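Local structure of oxidoreductase (Bordetella pertussis, 3Q2K) at residues K30-L35 and R55-E60; E224-Y229 and A245-R250. The protein probably acts as an NAD-dependent dehydrogenase on a UDP-sugar acid in the biosynthesis of 2,3-diacetamido-2,3-dideoxy-D-mannuronic acid. All blocks are in the same frame, centred on the assembly; numbering follows the deposited sequence.

How the contacts relate
The two contacts sample the two halves of the chain. Contact 1 pairs neighbouring parallel strands of the NAD-binding Rossmann fold at the N-terminal end; contact 2 pairs antiparallel strands of the mixed sheet in the C-terminal alpha/beta domain. Both strands of contact 1 precede those of contact 2 in the sequence, and the contacts share no strand or sheet. Their centres are about 41 Å apart and their nearest atoms about 31 Å, on opposite sides of the chain's centre. Contact 1 thus belongs to the cofactor-binding half, the Leu-35 side chain about 9 Å from the bound NADH, whereas 224-229 with 245-250 is remote from the bound cofactor and sugar nucleotide, where another subunit packs.

Contact 1 of 2, residues K30-L35 and R55-E60; sequences KIRFGL and RAELVE
The ring of Phe-33 meets the methyl of Ala-56 at its edge, in the ring plane, with CE2 3.5 Å from Ala-56 CB. One face of the ring carries CG2 of Ile-31, two residues back on the same strand and offset toward the rim; Tyr-325 adds an edge-to-face ring contact. With CG anti to its own carbonyl carbon (chi1 -80°), Phe-33 turns this edge to the neighbouring strand. On the same side of the sheet Leu-35 CB touches Leu-58 CD1 at 3.8 Å, and helix 42-50 packs there through Ile-46 and Ile-49.

The backbones run parallel: both backbone polar atoms of Glu-57 bond to the same neighbouring strand, N to Ile-31 O (2.8 Å) and O from Phe-33 N (3.0 Å, 173° at the hydrogen), the parallel pattern in which one residue bridges two on its partner. Val-59 N reaches Phe-33 O, and Leu-35 N comes to Glu-60 O from above the carbonyl plane. Joined through helix 42-50, strands 31-36 and 56-62 form the first beta-alpha-beta unit of the Rossmann fold, and Leu-35 leads toward the NADH-binding residue Cys-38.

The other side of the sheet is polar at its start. Lys-30 crosses Glu-57 at about a right angle, and Lys-30 NZ forms a salt bridge with Glu-57 OE2 at 3.2 Å, though the hydrogen bond within it is weak. Arg-32 runs beside the same glutamate, the guanidinium and carboxylate planes 29° apart, but the charged atoms do not meet: Arg-32 NH1 lies 5.2 Å from Glu-57 OE1. Arg-32 touches through its aliphatic part, CG 3.5 Å from Val-59 CG2.

Contact 2 of 2, residues E224-Y229 and A245-R250; sequences ESVYAY and AALRWR
A classic beta bulge sets two residues, Glu-224 and Ser-225, against the single Arg-248: Arg-248 O accepts a bond from Glu-224 N at 2.9 Å, in the carbonyl plane, and a weak one from Ser-225 N at 3.4 Å. Beyond the bulge the antiparallel pairing is regular, with Tyr-227 and Ala-246 exchanging two backbone bonds, the shorter from Ala-246 N to Tyr-227 O at 2.6 Å.

Among the charged chains, Glu-224 has CG anti to the backbone N (chi1 172°), and its extended chain carries the carboxylate alongside Arg-248, where Glu-224 OE1 meets the methylene CD of Arg-248 at 3.5 Å. The guanidinium of Arg-250 lays one face over Glu-224 CA; its NH2 stays 4.1 Å from Glu-224 OE2, too far for a salt bridge, while NH1 bonds to Leu-367 O.

The closer apolar contacts lie on the side opposite Ser-225 and Tyr-227. Val-226 CG1 lies beside Leu-247 CD2 at 3.7 Å, and the methyls of Ala-228 and Ala-245 meet, CB to CB, at 4.1 Å.

Tyr-227 stacks on Tyr-227 of a second subunit, whose Tyr-229 OH bonds to Ser-225 OG. Helix 342-361 packs on Val-226 and Ala-228, helix 210-220 on Leu-247, and the hairpin is flanked by strands 254-260 and 365-366.

Contact 1 of 2, residues K30-L35 and R55-E60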
loop_
_atom_site.group_PDB
_atom_site.type_symbol
_atom_site.label_atom_id
_atom_site.label_comp_id
_atom_site.label_asym_id
_atom_site.label_seq_id
_atom_site.Cartn_x
_atom_site.Cartn_y
_atom_site.Cartn_z
ATOM N N LYS C 30 -23.771 -29.378 45.581
ATOM C CA LYS C 30 -22.850 -29.548 44.461
ATOM C C LYS C 30 -23.258 -28.804 43.188
ATOM O O LYS C 30 -24.440 -28.741 42.842
ATOM C CB LYS C 30 -22.642 -31.034 44.167
ATOM C CG LYS C 30 -22.039 -31.785 45.345
ATOM C CD LYS C 30 -21.858 -33.260 45.037
ATOM C CE LYS C 30 -23.143 -34.033 45.277
ATOM N NZ LYS C 30 -22.931 -35.438 44.836
ATOM N N ILE C 31 -22.274 -28.248 42.490
ATOM C CA ILE C 31 -22.498 -27.614 41.196
ATOM C C ILE C 31 -23.047 -28.652 40.218
ATOM O O ILE C 31 -22.451 -29.717 40.059
ATOM C CB ILE C 31 -21.165 -27.092 40.610
ATOM C CG1 ILE C 31 -20.606 -25.957 41.471
ATOM C CG2 ILE C 31 -21.363 -26.524 39.203
ATOM C CD1 ILE C 31 -21.423 -24.686 41.338
ATOM N N ARG C 32 -24.120 -28.304 39.510
ATOM C CA ARG C 32 -24.614 -29.117 38.402
ATOM C C ARG C 32 -24.108 -28.712 37.013
ATOM O O ARG C 32 -24.513 -27.688 36.456
ATOM C CB ARG C 32 -26.142 -29.081 38.358
ATOM C CG ARG C 32 -26.864 -30.156 39.160
ATOM C CD ARG C 32 -27.335 -29.719 40.541
ATOM N NE ARG C 32 -28.460 -28.787 40.514
ATOM C CZ ARG C 32 -29.388 -28.689 41.462
ATOM N NH1 ARG C 32 -29.369 -29.479 42.526
ATOM N NH2 ARG C 32 -30.368 -27.803 41.352
ATOM N N PHE C 33 -23.258 -29.550 36.429
ATOM C CA PHE C 33 -22.679 -29.353 35.102
ATOM C C PHE C 33 -23.395 -30.135 34.008
ATOM O O PHE C 33 -23.802 -31.275 34.217
ATOM C CB PHE C 33 -21.253 -29.899 35.026
ATOM C CG PHE C 33 -20.212 -28.990 35.603
ATOM C CD1 PHE C 33 -19.771 -27.886 34.902
ATOM C CD2 PHE C 33 -19.648 -29.275 36.830
ATOM C CE1 PHE C 33 -18.786 -27.080 35.427
ATOM C CE2 PHE C 33 -18.669 -28.469 37.364
ATOM C CZ PHE C 33 -18.242 -27.369 36.662
ATOM N N GLY C 34 -23.455 -29.549 32.818
ATOM C CA GLY C 34 -23.953 -30.253 31.643
ATOM C C GLY C 34 -22.852 -30.267 30.605
ATOM O O GLY C 34 -22.156 -29.267 30.437
ATOM N N LEU C 35 -22.690 -31.404 29.936
ATOM C CA LEU C 35 -21.701 -31.543 28.875
ATOM C C LEU C 35 -22.360 -31.609 27.501
ATOM O O LEU C 35 -23.280 -32.396 27.271
ATOM C CB LEU C 35 -20.846 -32.786 29.126
ATOM C CG LEU C 35 -19.788 -33.089 28.062
ATOM C CD1 LEU C 35 -18.779 -31.965 28.027
ATOM C CD2 LEU C 35 -19.057 -34.392 28.370
ATOM N N ARG C 55 -17.758 -31.486 45.040
ATOM C CA ARG C 55 -18.220 -30.125 44.797
ATOM C C ARG C 55 -19.070 -29.986 43.536
ATOM O O ARG C 55 -19.802 -29.017 43.328
ATOM C CB ARG C 55 -17.037 -29.160 44.868
ATOM C CG ARG C 55 -16.425 -29.184 46.262
ATOM C CD ARG C 55 -15.326 -28.153 46.430
ATOM N NE ARG C 55 -14.334 -28.411 45.395
ATOM C CZ ARG C 55 -13.551 -27.472 44.878
ATOM N NH1 ARG C 55 -12.698 -27.794 43.916
ATOM N NH2 ARG C 55 -13.647 -26.226 45.322
ATOM N N ALA C 56 -19.014 -31.014 42.699
ATOM C CA ALA C 56 -19.671 -30.895 41.409
ATOM C C ALA C 56 -20.163 -32.275 41.007
ATOM O O ALA C 56 -19.621 -33.308 41.408
ATOM C CB ALA C 56 -18.693 -30.362 40.366
ATOM N N GLU C 57 -21.193 -32.247 40.170
ATOM C CA GLU C 57 -21.588 -33.472 39.497
ATOM C C GLU C 57 -22.122 -33.181 38.103
ATOM O O GLU C 57 -22.684 -32.110 37.861
ATOM C CB GLU C 57 -22.727 -34.132 40.275
ATOM C CG GLU C 57 -23.806 -33.176 40.777
ATOM C CD GLU C 57 -24.924 -33.877 41.535
ATOM O OE1 GLU C 57 -26.072 -33.379 41.508
ATOM O OE2 GLU C 57 -24.637 -34.935 42.139
ATOM N N LEU C 58 -21.979 -34.204 37.264
ATOM C CA LEU C 58 -22.422 -34.223 35.876
ATOM C C LEU C 58 -23.815 -34.839 35.812
ATOM O O LEU C 58 -24.012 -35.993 36.179
ATOM C CB LEU C 58 -21.398 -34.985 35.021
ATOM C CG LEU C 58 -21.537 -35.199 33.512
ATOM C CD1 LEU C 58 -21.458 -33.880 32.763
ATOM C CD2 LEU C 58 -20.481 -36.180 33.023
ATOM N N VAL C 59 -24.788 -34.101 35.292
ATOM C CA VAL C 59 -26.170 -34.519 35.463
ATOM C C VAL C 59 -26.772 -34.768 34.090
ATOM O O VAL C 59 -27.776 -35.474 33.947
ATOM C CB VAL C 59 -26.979 -33.406 36.159
ATOM C CG1 VAL C 59 -28.474 -33.684 36.060
ATOM C CG2 VAL C 59 -26.549 -33.277 37.619
ATOM N N GLU C 60 -26.125 -34.165 33.098
ATOM C CA GLU C 60 -26.715 -34.130 31.762
ATOM C C GLU C 60 -25.628 -34.227 30.706
ATOM O O GLU C 60 -24.485 -33.846 30.970
ATOM C CB GLU C 60 -27.477 -32.827 31.519
ATOM C CG GLU C 60 -28.843 -32.742 32.186
ATOM C CD GLU C 60 -29.243 -31.329 32.575
ATOM O OE1 GLU C 60 -29.083 -30.389 31.768
ATOM O OE2 GLU C 60 -29.742 -31.158 33.708
#

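Contact 2 of 2, residues E224-Y229 and A245-R250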
loop_
_atom_site.group_PDB
_atom_site.type_symbol
_atom_site.label_atom_id
_atom_site.label_comp_id
_atom_site.label_asym_id
_atom_site.label_seq_id
_atom_site.Cartn_x
_atom_site.Cartn_y
_atom_site.Cartn_z
ATOM N N GLU C 224 1.820 -5.988 20.008
ATOM C CA GLU C 224 1.592 -4.795 19.200
ATOM C C GLU C 224 1.181 -5.194 17.790
ATOM O O GLU C 224 0.195 -4.683 17.264
ATOM C CB GLU C 224 2.824 -3.889 19.142
ATOM C CG GLU C 224 2.725 -2.724 18.175
ATOM C CD GLU C 224 3.790 -1.668 18.445
ATOM O OE1 GLU C 224 4.827 -1.631 17.751
ATOM O OE2 GLU C 224 3.665 -0.853 19.382
ATOM N N SER C 225 1.915 -6.118 17.183
ATOM C CA SER C 225 1.533 -6.567 15.852
ATOM C C SER C 225 2.197 -7.880 15.462
ATOM O O SER C 225 3.138 -8.303 16.138
ATOM C CB SER C 225 1.863 -5.433 14.881
ATOM O OG SER C 225 3.251 -5.297 14.677
ATOM N N VAL C 226 1.733 -8.507 14.382
ATOM C CA VAL C 226 2.297 -9.758 13.877
ATOM C C VAL C 226 2.474 -9.695 12.371
ATOM O O VAL C 226 1.747 -8.976 11.680
ATOM C CB VAL C 226 1.442 -11.013 14.156
ATOM C CG1 VAL C 226 0.969 -10.954 15.595
ATOM C CG2 VAL C 226 0.230 -11.065 13.236
ATOM N N TYR C 227 3.440 -10.464 11.882
ATOM C CA TYR C 227 3.424 -10.811 10.459
ATOM C C TYR C 227 3.504 -12.329 10.347
ATOM O O TYR C 227 4.318 -12.961 11.029
ATOM C CB TYR C 227 4.621 -10.192 9.724
ATOM C CG TYR C 227 4.481 -10.444 8.245
ATOM C CD1 TYR C 227 3.824 -9.530 7.435
ATOM C CD2 TYR C 227 4.814 -11.685 7.714
ATOM C CE1 TYR C 227 3.652 -9.783 6.095
ATOM C CE2 TYR C 227 4.658 -11.952 6.364
ATOM C CZ TYR C 227 4.048 -10.996 5.574
ATOM O OH TYR C 227 3.857 -11.203 4.229
ATOM N N ALA C 228 2.654 -12.916 9.513
ATOM C CA ALA C 228 2.671 -14.381 9.414
ATOM C C ALA C 228 2.698 -14.892 7.986
ATOM O O ALA C 228 2.141 -14.253 7.093
ATOM C CB ALA C 228 1.455 -14.999 10.129
ATOM N N TYR C 229 3.327 -16.047 7.801
ATOM C CA TYR C 229 3.169 -16.849 6.590
ATOM C C TYR C 229 2.532 -18.158 7.055
ATOM O O TYR C 229 2.988 -18.763 8.035
ATOM C CB TYR C 229 4.531 -17.230 6.002
ATOM C CG TYR C 229 5.442 -16.126 5.504
ATOM C CD1 TYR C 229 5.286 -15.624 4.222
ATOM C CD2 TYR C 229 6.505 -15.661 6.262
ATOM C CE1 TYR C 229 6.132 -14.661 3.721
ATOM C CE2 TYR C 229 7.347 -14.676 5.784
ATOM C CZ TYR C 229 7.167 -14.209 4.502
ATOM O OH TYR C 229 7.992 -13.216 4.033
ATOM N N ALA C 245 4.800 -17.028 12.627
ATOM C CA ALA C 245 4.475 -15.624 12.869
ATOM C C ALA C 245 5.647 -14.884 13.488
ATOM O O ALA C 245 6.231 -15.416 14.440
ATOM C CB ALA C 245 3.259 -15.469 13.783
ATOM N N ALA C 246 5.945 -13.690 12.966
ATOM C CA ALA C 246 6.927 -12.788 13.566
ATOM C C ALA C 246 6.117 -11.873 14.477
ATOM O O ALA C 246 5.043 -11.408 14.091
ATOM C CB ALA C 246 7.660 -11.974 12.478
ATOM N N LEU C 247 6.643 -11.570 15.661
ATOM C CA LEU C 247 5.933 -10.758 16.638
ATOM C C LEU C 247 6.701 -9.526 17.112
ATOM O O LEU C 247 7.927 -9.536 17.236
ATOM C CB LEU C 247 5.656 -11.621 17.874
ATOM C CG LEU C 247 5.220 -13.012 17.421
ATOM C CD1 LEU C 247 5.557 -14.041 18.477
ATOM C CD2 LEU C 247 3.729 -12.955 17.146
ATOM N N ARG C 248 5.960 -8.475 17.445
ATOM C CA ARG C 248 6.550 -7.414 18.262
ATOM C C ARG C 248 5.656 -7.044 19.440
ATOM O O ARG C 248 4.455 -6.876 19.247
ATOM C CB ARG C 248 6.749 -6.167 17.409
ATOM C CG ARG C 248 7.131 -4.952 18.262
ATOM C CD ARG C 248 7.492 -3.806 17.323
ATOM N NE ARG C 248 8.926 -3.798 17.046
ATOM C CZ ARG C 248 9.508 -3.367 15.930
ATOM N NH1 ARG C 248 10.829 -3.420 15.816
ATOM N NH2 ARG C 248 8.798 -2.889 14.918
ATOM N N TRP C 249 6.194 -6.887 20.645
ATOM C CA TRP C 249 5.328 -6.618 21.786
ATOM C C TRP C 249 5.338 -5.115 22.007
ATOM O O TRP C 249 6.206 -4.425 21.475
ATOM C CB TRP C 249 5.868 -7.307 23.048
ATOM C CG TRP C 249 5.369 -8.702 23.225
ATOM C CD1 TRP C 249 4.316 -9.099 24.007
ATOM C CD2 TRP C 249 5.921 -9.893 22.645
ATOM N NE1 TRP C 249 4.161 -10.462 23.919
ATOM C CE2 TRP C 249 5.120 -10.967 23.078
ATOM C CE3 TRP C 249 6.950 -10.145 21.727
ATOM C CZ2 TRP C 249 5.351 -12.275 22.653
ATOM C CZ3 TRP C 249 7.194 -11.451 21.331
ATOM C CH2 TRP C 249 6.407 -12.501 21.810
ATOM N N ARG C 250 4.409 -4.611 22.812
ATOM C CA ARG C 250 4.267 -3.160 22.983
ATOM C C ARG C 250 5.450 -2.659 23.804
ATOM O O ARG C 250 5.940 -1.557 23.572
ATOM C CB ARG C 250 2.957 -2.804 23.712
ATOM C CG ARG C 250 1.787 -2.778 22.737
ATOM C CD ARG C 250 0.588 -2.066 23.334
ATOM N NE ARG C 250 -0.534 -2.654 22.611
ATOM C CZ ARG C 250 -0.831 -2.276 21.373
ATOM N NH1 ARG C 250 -1.852 -2.820 20.728
ATOM N NH2 ARG C 250 -0.125 -1.304 20.807
#